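Local structure of uncharacterized protein (Staphylococcus aureus subsp. aureus, 4LQZ) at residues I24-E29 against N75-F80; H107-Q112 against N135-L140. The protein is of unknown function but belongs to the DUF4909 family and adopts a streptavidin-like fold built on a curled antiparallel beta sheet. All coordinates share one frame; numbering follows the deposited sequence.

Interaction 1 (I24-E29 against N75-F80); sequences IQQHNE and NCKPDF
The carboxamide of Q26 reaches across to the loop 75-80 and makes the hydrogen bond that joins the two segments: K77 N donates to Q26 OE1 over 2.8 Å. The bond is nearly straight, 173° at the hydrogen, and it lies in the carbonyl plane on a lone pair of OE1. Q26 can span the gap because its CG stands anti to the backbone N (chi1 -150°) and the chain runs extended from there. The other end of the amide is used as well, NE2 being bonded to the backbone oxygen of D136, so both polar atoms of this buried group are satisfied and its rotation is fixed.

Van der Waals contacts flank the amide: C76 CB lies 3.5 Å from Q26 OE1, while F80 CB comes to 3.6 Å from Q26 NE2, with the F80 ring plane turned 78° from the amide. Further out, the aliphatic part of K77 crosses H27 at about a right angle. K77 CE sits over a face of the imidazole, 4.1 Å from its centroid, in a CH-pi contact, and K77 CG approaches H27 NE2 to 3.4 Å. H27 NE2 is hydrogen-bonded to the carboxylate of D136.

Q26 and H27 belong to the type I' turn from Q26 to E29, typical of a tight beta hairpin, here linking strands 21-26 and 29-36 of the streptavidin-like fold.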
loop_
_atom_site.group_PDB
_atom_site.type_symbol
_atom_site.label_atom_id
_atom_site.label_comp_id
_atom_site.label_asym_id
_atom_site.label_seq_id
_atom_site.Cartn_x
_atom_site.Cartn_y
_atom_site.Cartn_z
ATOM N N ILE A 24 2.556 -11.059 -4.246
ATOM C CA ILE A 24 1.523 -10.591 -3.328
ATOM C C ILE A 24 0.834 -11.766 -2.649
ATOM O O ILE A 24 0.307 -12.663 -3.321
ATOM C CB ILE A 24 0.469 -9.703 -4.033
ATOM C CG1 ILE A 24 1.100 -8.674 -4.982
ATOM C CG2 ILE A 24 -0.409 -9.031 -3.014
ATOM C CD1 ILE A 24 0.105 -8.125 -6.006
ATOM N N GLN A 25 0.801 -11.725 -1.314
ATOM C CA GLN A 25 0.154 -12.745 -0.494
ATOM C C GLN A 25 -0.805 -12.107 0.482
ATOM O O GLN A 25 -0.571 -11.005 0.986
ATOM C CB GLN A 25 1.185 -13.593 0.258
ATOM C CG GLN A 25 2.015 -14.482 -0.656
ATOM C CD GLN A 25 2.972 -15.359 0.112
ATOM O OE1 GLN A 25 2.885 -15.519 1.339
ATOM N NE2 GLN A 25 3.904 -15.961 -0.602
ATOM N N GLN A 26 -1.924 -12.777 0.693
ATOM C CA GLN A 26 -2.954 -12.359 1.639
ATOM C C GLN A 26 -3.622 -13.625 2.141
ATOM O O GLN A 26 -4.011 -14.465 1.329
ATOM C CB GLN A 26 -3.941 -11.380 1.010
ATOM C CG GLN A 26 -4.540 -10.394 2.009
ATOM C CD GLN A 26 -5.907 -9.899 1.576
ATOM O OE1 GLN A 26 -6.687 -10.608 0.933
ATOM N NE2 GLN A 26 -6.246 -8.680 1.950
ATOM N N HIS A 27 -3.649 -13.811 3.465
ATOM C CA HIS A 27 -4.174 -15.026 4.119
ATOM C C HIS A 27 -3.399 -16.269 3.594
ATOM O O HIS A 27 -3.991 -17.267 3.191
ATOM C CB HIS A 27 -5.706 -15.152 3.919
ATOM C CG HIS A 27 -6.476 -13.990 4.471
ATOM N ND1 HIS A 27 -6.843 -13.936 5.807
ATOM C CD2 HIS A 27 -6.926 -12.876 3.852
ATOM C CE1 HIS A 27 -7.498 -12.792 5.952
ATOM N NE2 HIS A 27 -7.566 -12.119 4.809
ATOM N N ASN A 28 -2.058 -16.145 3.538
ATOM C CA ASN A 28 -1.058 -17.155 3.134
ATOM C C ASN A 28 -1.245 -17.664 1.688
ATOM O O ASN A 28 -0.619 -18.663 1.307
ATOM C CB ASN A 28 -1.034 -18.355 4.124
ATOM C CG ASN A 28 -0.956 -17.974 5.584
ATOM O OD1 ASN A 28 -0.254 -17.038 5.978
ATOM N ND2 ASN A 28 -1.682 -18.696 6.419
ATOM N N GLU A 29 -2.058 -16.960 0.877
ATOM C CA GLU A 29 -2.287 -17.332 -0.512
ATOM C C GLU A 29 -1.742 -16.274 -1.439
ATOM O O GLU A 29 -1.954 -15.085 -1.205
ATOM C CB GLU A 29 -3.785 -17.546 -0.793
ATOM N N ASN A 75 -7.602 -9.836 -6.563
ATOM C CA ASN A 75 -8.625 -10.425 -5.720
ATOM C C ASN A 75 -8.147 -10.601 -4.278
ATOM O O ASN A 75 -7.693 -11.677 -3.885
ATOM C CB ASN A 75 -9.103 -11.731 -6.314
ATOM C CG ASN A 75 -10.398 -12.208 -5.718
ATOM O OD1 ASN A 75 -11.067 -11.495 -4.947
ATOM N ND2 ASN A 75 -10.775 -13.424 -6.071
ATOM N N CYS A 76 -8.280 -9.528 -3.496
ATOM C CA CYS A 76 -7.907 -9.458 -2.088
ATOM C C CYS A 76 -9.147 -9.146 -1.250
ATOM O O CYS A 76 -10.169 -8.729 -1.808
ATOM C CB CYS A 76 -6.790 -8.434 -1.861
ATOM S SG CYS A 76 -7.352 -6.728 -1.612
ATOM N N LYS A 77 -9.075 -9.393 0.082
ATOM C CA LYS A 77 -10.175 -9.123 1.012
ATOM C C LYS A 77 -10.435 -7.608 1.075
ATOM O O LYS A 77 -9.487 -6.835 1.215
ATOM C CB LYS A 77 -9.892 -9.705 2.405
ATOM C CG LYS A 77 -9.811 -11.231 2.407
ATOM C CD LYS A 77 -11.033 -11.890 3.008
ATOM C CE LYS A 77 -10.810 -13.360 3.265
ATOM N NZ LYS A 77 -11.000 -14.192 2.047
ATOM N N PRO A 78 -11.694 -7.169 0.900
ATOM C CA PRO A 78 -11.974 -5.723 0.834
ATOM C C PRO A 78 -11.613 -4.891 2.062
ATOM O O PRO A 78 -11.364 -3.695 1.896
ATOM C CB PRO A 78 -13.491 -5.669 0.607
ATOM C CG PRO A 78 -13.992 -7.003 1.007
ATOM C CD PRO A 78 -12.923 -7.954 0.638
ATOM N N ASP A 79 -11.576 -5.483 3.280
ATOM C CA ASP A 79 -11.255 -4.695 4.473
ATOM C C ASP A 79 -9.762 -4.291 4.524
ATOM O O ASP A 79 -9.395 -3.446 5.333
ATOM C CB ASP A 79 -11.730 -5.384 5.751
ATOM C CG ASP A 79 -13.254 -5.331 5.852
ATOM O OD1 ASP A 79 -13.887 -4.660 5.001
ATOM O OD2 ASP A 79 -13.805 -5.939 6.782
ATOM N N PHE A 80 -8.949 -4.805 3.587
ATOM C CA PHE A 80 -7.565 -4.373 3.373
ATOM C C PHE A 80 -7.577 -2.874 3.025
ATOM O O PHE A 80 -6.645 -2.145 3.383
ATOM C CB PHE A 80 -6.908 -5.190 2.244
ATOM C CG PHE A 80 -5.592 -4.610 1.759
ATOM C CD1 PHE A 80 -4.436 -4.730 2.528
ATOM C CD2 PHE A 80 -5.523 -3.899 0.564
ATOM C CE1 PHE A 80 -3.234 -4.138 2.116
ATOM C CE2 PHE A 80 -4.317 -3.322 0.143
ATOM C CZ PHE A 80 -3.183 -3.448 0.925
#

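Interaction 2 (H107-Q112 against N135-L140); sequences HLSALQ and NDRMTL
Strands 107-110 and 138-140 run antiparallel, their axes at 158° and 4.7 Å apart at the closest approach, with L108 and M138 as a hydrogen-bonded pair and H107 and T139 as the neighbouring non-hydrogen-bonded pair. They are adjacent strands of the curled antiparallel sheet of this streptavidin-like fold. L108 N donates to M138 O at 2.9 Å, and the return bond from M138 N to L108 O is longer, 3.3 Å. M138 O also receives a CA-H...O contact from H107.

Side chains divide between the two faces of the sheet. On the face of L108 and the selenomethionine M138 the contact is apolar: the two residues lie side by side, L108 CB 3.8 Å from M138 CB. Beyond them L108 CD1 meets L140 CD1 at 4.1 Å. Y96, I98 and L64 from strands 91-100 and 61-66 pack against L108 and extend this hydrophobic layer.

The face of H107 and T139 is polar. Here the guanidinium of R137 lies flat on the imidazole of H107, centres 3.6 Å apart and planes at 14°, an offset stack in which CZ stands nearer the rim of the ring. R137 CG is placed between the backbone N and the carbonyl carbon (chi1 72°), and the chain then runs extended as far as NE, carrying CD over the same imidazole in a CH-pi contact. T139 OG1 approaches the ring from the edge, near CD2. E99 accepts a hydrogen bond from H107 ND1, which helps to set the ring's orientation; its carboxylate may also offset the positive charge of the stacked guanidinium. A water accepts from both S109 OG and R137 NH1, the latter at 2.8 Å.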
loop_
_atom_site.group_PDB
_atom_site.type_symbol
_atom_site.label_atom_id
_atom_site.label_comp_id
_atom_site.label_asym_id
_atom_site.label_seq_id
_atom_site.Cartn_x
_atom_site.Cartn_y
_atom_site.Cartn_z
ATOM N N HIS A 107 5.326 -6.165 4.848
ATOM C CA HIS A 107 3.890 -6.026 5.053
ATOM C C HIS A 107 3.424 -4.662 4.633
ATOM O O HIS A 107 4.156 -3.665 4.737
ATOM C CB HIS A 107 3.456 -6.258 6.531
ATOM C CG HIS A 107 3.870 -7.562 7.113
ATOM N ND1 HIS A 107 4.308 -7.653 8.423
ATOM C CD2 HIS A 107 3.868 -8.798 6.565
ATOM C CE1 HIS A 107 4.585 -8.924 8.619
ATOM N NE2 HIS A 107 4.339 -9.654 7.532
ATOM N N LEU A 108 2.188 -4.628 4.130
ATOM C CA LEU A 108 1.441 -3.415 3.838
ATOM C C LEU A 108 0.391 -3.414 4.911
ATOM O O LEU A 108 -0.528 -4.230 4.849
ATOM C CB LEU A 108 0.860 -3.423 2.422
ATOM C CG LEU A 108 1.847 -3.313 1.270
ATOM C CD1 LEU A 108 1.105 -3.103 -0.033
ATOM C CD2 LEU A 108 2.901 -2.205 1.508
ATOM N N SER A 109 0.599 -2.637 5.976
ATOM C CA SER A 109 -0.349 -2.679 7.100
ATOM C C SER A 109 -1.240 -1.469 7.134
ATOM O O SER A 109 -0.738 -0.349 7.107
ATOM C CB SER A 109 0.407 -2.824 8.415
ATOM O OG SER A 109 1.218 -3.984 8.336
ATOM N N ALA A 110 -2.574 -1.699 7.200
ATOM C CA ALA A 110 -3.598 -0.659 7.275
ATOM C C ALA A 110 -3.426 0.160 8.547
ATOM O O ALA A 110 -2.975 -0.344 9.574
ATOM C CB ALA A 110 -5.008 -1.263 7.219
ATOM N N LEU A 111 -3.736 1.449 8.426
ATOM C CA LEU A 111 -3.664 2.451 9.474
ATOM C C LEU A 111 -5.059 2.813 9.938
ATOM O O LEU A 111 -6.024 2.547 9.222
ATOM C CB LEU A 111 -2.957 3.711 8.937
ATOM C CG LEU A 111 -1.524 3.578 8.408
ATOM C CD1 LEU A 111 -1.091 4.887 7.811
ATOM C CD2 LEU A 111 -0.527 3.147 9.535
ATOM N N GLN A 112 -5.160 3.449 11.117
ATOM C CA GLN A 112 -6.409 3.939 11.690
ATOM C C GLN A 112 -6.902 5.110 10.854
ATOM O O GLN A 112 -6.090 5.959 10.469
ATOM C CB GLN A 112 -6.200 4.363 13.152
ATOM N N ASN A 135 -5.474 -8.474 10.372
ATOM C CA ASN A 135 -5.632 -9.771 9.713
ATOM C C ASN A 135 -5.742 -9.698 8.170
ATOM O O ASN A 135 -5.395 -10.688 7.513
ATOM C CB ASN A 135 -6.809 -10.542 10.324
ATOM C CG ASN A 135 -6.409 -11.232 11.629
ATOM O OD1 ASN A 135 -5.249 -11.186 12.046
ATOM N ND2 ASN A 135 -7.343 -11.914 12.291
ATOM N N ASP A 136 -6.175 -8.552 7.580
ATOM C CA ASP A 136 -6.259 -8.470 6.126
ATOM C C ASP A 136 -5.027 -7.802 5.523
ATOM O O ASP A 136 -5.063 -7.377 4.371
ATOM C CB ASP A 136 -7.538 -7.744 5.669
ATOM C CG ASP A 136 -8.804 -8.484 6.069
ATOM O OD1 ASP A 136 -8.890 -9.710 5.803
ATOM O OD2 ASP A 136 -9.698 -7.844 6.645
ATOM N N ARG A 137 -3.927 -7.770 6.262
ATOM C CA ARG A 137 -2.709 -7.132 5.777
ATOM C C ARG A 137 -2.137 -7.866 4.570
ATOM O O ARG A 137 -2.268 -9.083 4.420
ATOM C CB ARG A 137 -1.643 -7.029 6.889
ATOM C CG ARG A 137 -1.004 -8.352 7.254
ATOM C CD ARG A 137 0.307 -8.194 7.973
ATOM N NE ARG A 137 0.712 -9.487 8.502
ATOM C CZ ARG A 137 1.392 -9.655 9.625
ATOM N NH1 ARG A 137 1.764 -8.606 10.349
ATOM N NH2 ARG A 137 1.681 -10.877 10.053
HETATM N N MSE A 138 -1.509 -7.111 3.706
HETATM C CA MSE A 138 -0.867 -7.675 2.534
HETATM C C MSE A 138 0.564 -8.055 2.863
HETATM O O MSE A 138 1.216 -7.330 3.593
HETATM C CB MSE A 138 -0.874 -6.649 1.404
HETATM C CG MSE A 138 -0.969 -7.260 0.042
HETATM SE SE MSE A 138 -1.621 -5.931 -1.251
HETATM C CE MSE A 138 -3.479 -6.494 -1.375
ATOM N N THR A 139 1.061 -9.158 2.282
ATOM C CA THR A 139 2.463 -9.561 2.437
ATOM C C THR A 139 3.099 -9.460 1.053
ATOM O O THR A 139 2.557 -9.997 0.068
ATOM C CB THR A 139 2.627 -10.944 3.090
ATOM O OG1 THR A 139 2.194 -10.849 4.438
ATOM C CG2 THR A 139 4.090 -11.439 3.091
ATOM N N LEU A 140 4.199 -8.732 0.963
ATOM C CA LEU A 140 4.956 -8.622 -0.288
ATOM C C LEU A 140 6.258 -9.392 -0.115
ATOM O O LEU A 140 6.942 -9.186 0.884
ATOM C CB LEU A 140 5.214 -7.162 -0.708
ATOM C CG LEU A 140 4.015 -6.198 -0.873
ATOM C CD1 LEU A 140 4.480 -4.877 -1.430
ATOM C CD2 LEU A 140 2.940 -6.764 -1.774
HETATM O O HOH W 1 0.870 -5.959 10.409
#

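Interactions 1 and 2 meet at strands 21-26 and 138-142, neighbours in the same sheet, where Q25 O lies 2.8 Å from T139 N in a probable hydrogen bond. Interaction 2 is strand pairing nearer the centre of the chain, with an apolar layer on one face and a stacked cation on the other. Interaction 1 lies farther out and attaches a loop to a strand end and hairpin turn; a buried amide carries it, with the exposed H27 and K77 at its margin. D136 connects them: it precedes strand 138-142, and its backbone oxygen and carboxylate take up the Q26 amide and the H27 imidazole respectively.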